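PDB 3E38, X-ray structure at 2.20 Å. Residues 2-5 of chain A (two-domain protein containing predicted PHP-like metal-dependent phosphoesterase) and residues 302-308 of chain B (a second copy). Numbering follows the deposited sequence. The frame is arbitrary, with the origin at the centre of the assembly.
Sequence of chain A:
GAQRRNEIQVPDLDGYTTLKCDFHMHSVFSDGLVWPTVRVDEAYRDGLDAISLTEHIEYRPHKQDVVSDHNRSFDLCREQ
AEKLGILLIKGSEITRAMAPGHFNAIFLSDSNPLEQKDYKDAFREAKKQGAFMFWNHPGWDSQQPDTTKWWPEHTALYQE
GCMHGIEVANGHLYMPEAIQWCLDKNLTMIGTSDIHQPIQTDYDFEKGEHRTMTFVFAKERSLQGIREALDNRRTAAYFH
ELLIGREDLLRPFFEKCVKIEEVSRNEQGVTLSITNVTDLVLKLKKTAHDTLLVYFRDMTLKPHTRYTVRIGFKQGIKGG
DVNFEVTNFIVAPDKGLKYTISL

Chain A, residues 2-5: AQRR
Chain B 302-308: KPHTRYT

A single antiparallel bridge, one residue wide, carries all the direct hydrogen bonding between these two stretches, and the residue at its centre on chain A, Gln A3, is modelled only as far as CB. Its backbone does the work: Gln A3 N donates to Arg B306 O at 3.0 Å, and Arg B306 N returns a bond to Gln A3 O at 3.1 Å, with N-H...acceptor angles of 170° and 169°. The bonds use only main-chain atoms of Gln A3, so the unmodelled end of its side chain takes no part in them.

The chains run antiparallel, with CA atoms of Ala A2 and Tyr B307 4.9 Å apart, Gln A3 and Arg B306 5.2 Å, and Arg A4 and Thr B305 4.8 Å. Chain A is extended, with phi/psi of -104/118 at Gln A3, -128/124 at Arg A4 and -109/133 at Arg A5. Thr B305 (-125/135), Arg B306 (-99/130) and Tyr B307 (-118/145) are likewise extended. Thr B305 CA lies 3.5 Å from Gln A3 O, a CA-H...O contact beside the bridge.

Before this segment, Lys B302 to Thr B305 form a type II turn, with Pro B303 at -60/137 and His B304 at 53/39. Proline's ring favours the first of these phi values. The closing bond, Thr B305 N to Lys B302 O, is weak at 3.5 Å. Two side chains brace the loop: Thr B305, chi1 m, donates from OG1 to Pro B303 O at 2.9 Å, and Tyr B307, chi1 m and chi2 84°, accepts at OH from Lys B302 N at 2.9 Å.

The long, flexible side chain of Arg A4 reaches along this turn with chi1, chi2 and chi3 all t and chi4 171°. His B304 CB covers one face of its guanidinium. Arg A4 NH1 comes within 2.9 Å of Pro B303 O, but the angle is too poor for a hydrogen bond.

At the other end, the small methyl of Ala A2 fits close to the tyrosine ring, its CB 3.5 Å from Tyr B307 CE2. Arg B306, with chi1 and chi2 t, chi3 p and chi4 -100°, brings NH2 to 3.3 Å from Gln A3 CB.

Water 1 extends the contact, donating to His B304 O at 2.6 Å and accepting a weak bond from Arg A5 N at 3.4 Å. The CA-to-CB bond of Arg A5 points sideways, and the end of its side chain, t at chi1 to chi3 with chi4 90°, leads away from the B302-308 stretch. Together the stretches bury 387 Å², with Gln A3, Thr B305 and Tyr B307 buried in the assembly.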

# COMPACT_ATOMS: atom_id res chain seq x y z
N ALA A 2 -22.39 2.25 0.93
CA ALA A 2 -21.20 3.15 0.85
C ALA A 2 -20.48 2.91 -0.47
O ALA A 2 -19.72 1.95 -0.60
CB ALA A 2 -20.27 2.87 2.00
N GLN A 3 -20.71 3.79 -1.45
CA GLN A 3 -20.18 3.60 -2.83
C GLN A 3 -18.97 4.45 -3.21
O GLN A 3 -19.06 5.70 -3.24
CB GLN A 3 -21.32 3.88 -3.84
N ARG A 4 -17.85 3.77 -3.53
CA ARG A 4 -16.62 4.47 -4.05
C ARG A 4 -16.05 3.90 -5.34
O ARG A 4 -15.63 2.75 -5.43
CB ARG A 4 -15.46 4.52 -3.07
CG ARG A 4 -14.26 5.23 -3.77
CD ARG A 4 -13.24 5.68 -2.83
NE ARG A 4 -12.18 6.47 -3.46
CZ ARG A 4 -11.25 7.12 -2.76
NH1 ARG A 4 -11.26 7.06 -1.43
NH2 ARG A 4 -10.31 7.84 -3.36
N ARG A 5 -15.94 4.80 -6.29
CA ARG A 5 -15.52 4.42 -7.60
C ARG A 5 -14.15 4.92 -7.91
O ARG A 5 -13.85 6.05 -7.69
CB ARG A 5 -16.50 5.00 -8.60
CG ARG A 5 -16.23 4.61 -10.01
CD ARG A 5 -17.53 4.69 -10.78
NE ARG A 5 -17.36 4.57 -12.22
CZ ARG A 5 -17.39 3.43 -12.92
NH1 ARG A 5 -17.52 2.26 -12.34
NH2 ARG A 5 -17.24 3.49 -14.22
N LYS B 302 -16.00 8.52 4.40
CA LYS B 302 -14.71 8.36 3.77
C LYS B 302 -14.58 9.24 2.54
O LYS B 302 -15.57 9.67 1.95
CB LYS B 302 -14.47 6.88 3.40
CG LYS B 302 -14.14 6.00 4.62
CD LYS B 302 -14.37 4.55 4.34
CE LYS B 302 -14.08 3.63 5.53
NZ LYS B 302 -12.67 3.14 5.62
N PRO B 303 -13.32 9.49 2.12
CA PRO B 303 -13.07 10.32 0.95
C PRO B 303 -13.68 9.75 -0.29
O PRO B 303 -13.63 8.55 -0.53
CB PRO B 303 -11.55 10.32 0.84
CG PRO B 303 -11.06 10.10 2.28
CD PRO B 303 -12.08 9.20 2.89
N HIS B 304 -14.27 10.67 -1.03
CA HIS B 304 -14.84 10.44 -2.36
C HIS B 304 -15.82 9.29 -2.39
O HIS B 304 -15.85 8.52 -3.31
CB HIS B 304 -13.70 10.23 -3.35
CG HIS B 304 -12.71 11.36 -3.36
ND1 HIS B 304 -13.03 12.61 -3.83
CD2 HIS B 304 -11.44 11.44 -2.89
CE1 HIS B 304 -11.99 13.42 -3.66
NE2 HIS B 304 -11.02 12.73 -3.08
N THR B 305 -16.61 9.22 -1.33
CA THR B 305 -17.61 8.17 -1.17
C THR B 305 -18.99 8.72 -0.92
O THR B 305 -19.15 9.61 -0.13
CB THR B 305 -17.22 7.27 0.02
OG1 THR B 305 -15.90 6.77 -0.21
CG2 THR B 305 -18.21 6.10 0.20
N ARG B 306 -19.97 8.15 -1.61
CA ARG B 306 -21.38 8.53 -1.50
C ARG B 306 -22.13 7.60 -0.59
O ARG B 306 -22.05 6.40 -0.71
CB ARG B 306 -22.06 8.51 -2.86
CG ARG B 306 -23.54 8.96 -2.84
CD ARG B 306 -24.21 8.78 -4.18
NE ARG B 306 -24.35 7.36 -4.52
CZ ARG B 306 -23.55 6.68 -5.35
NH1 ARG B 306 -22.55 7.32 -5.95
NH2 ARG B 306 -23.76 5.37 -5.57
N TYR B 307 -22.86 8.18 0.35
CA TYR B 307 -23.66 7.39 1.28
C TYR B 307 -25.14 7.69 1.17
O TYR B 307 -25.54 8.82 0.91
CB TYR B 307 -23.25 7.70 2.71
CG TYR B 307 -21.83 7.35 3.00
CD1 TYR B 307 -20.80 8.24 2.69
CD2 TYR B 307 -21.50 6.14 3.57
CE1 TYR B 307 -19.49 7.92 2.94
CE2 TYR B 307 -20.18 5.80 3.83
CZ TYR B 307 -19.18 6.70 3.51
OH TYR B 307 -17.88 6.38 3.78
N THR B 308 -25.94 6.64 1.37
CA THR B 308 -27.40 6.75 1.45
C THR B 308 -27.77 6.78 2.92
O THR B 308 -27.50 5.87 3.68
CB THR B 308 -28.10 5.60 0.79
OG1 THR B 308 -27.52 5.39 -0.50
CG2 THR B 308 -29.60 5.90 0.65
O HOH W 1 -17.01 7.91 -5.55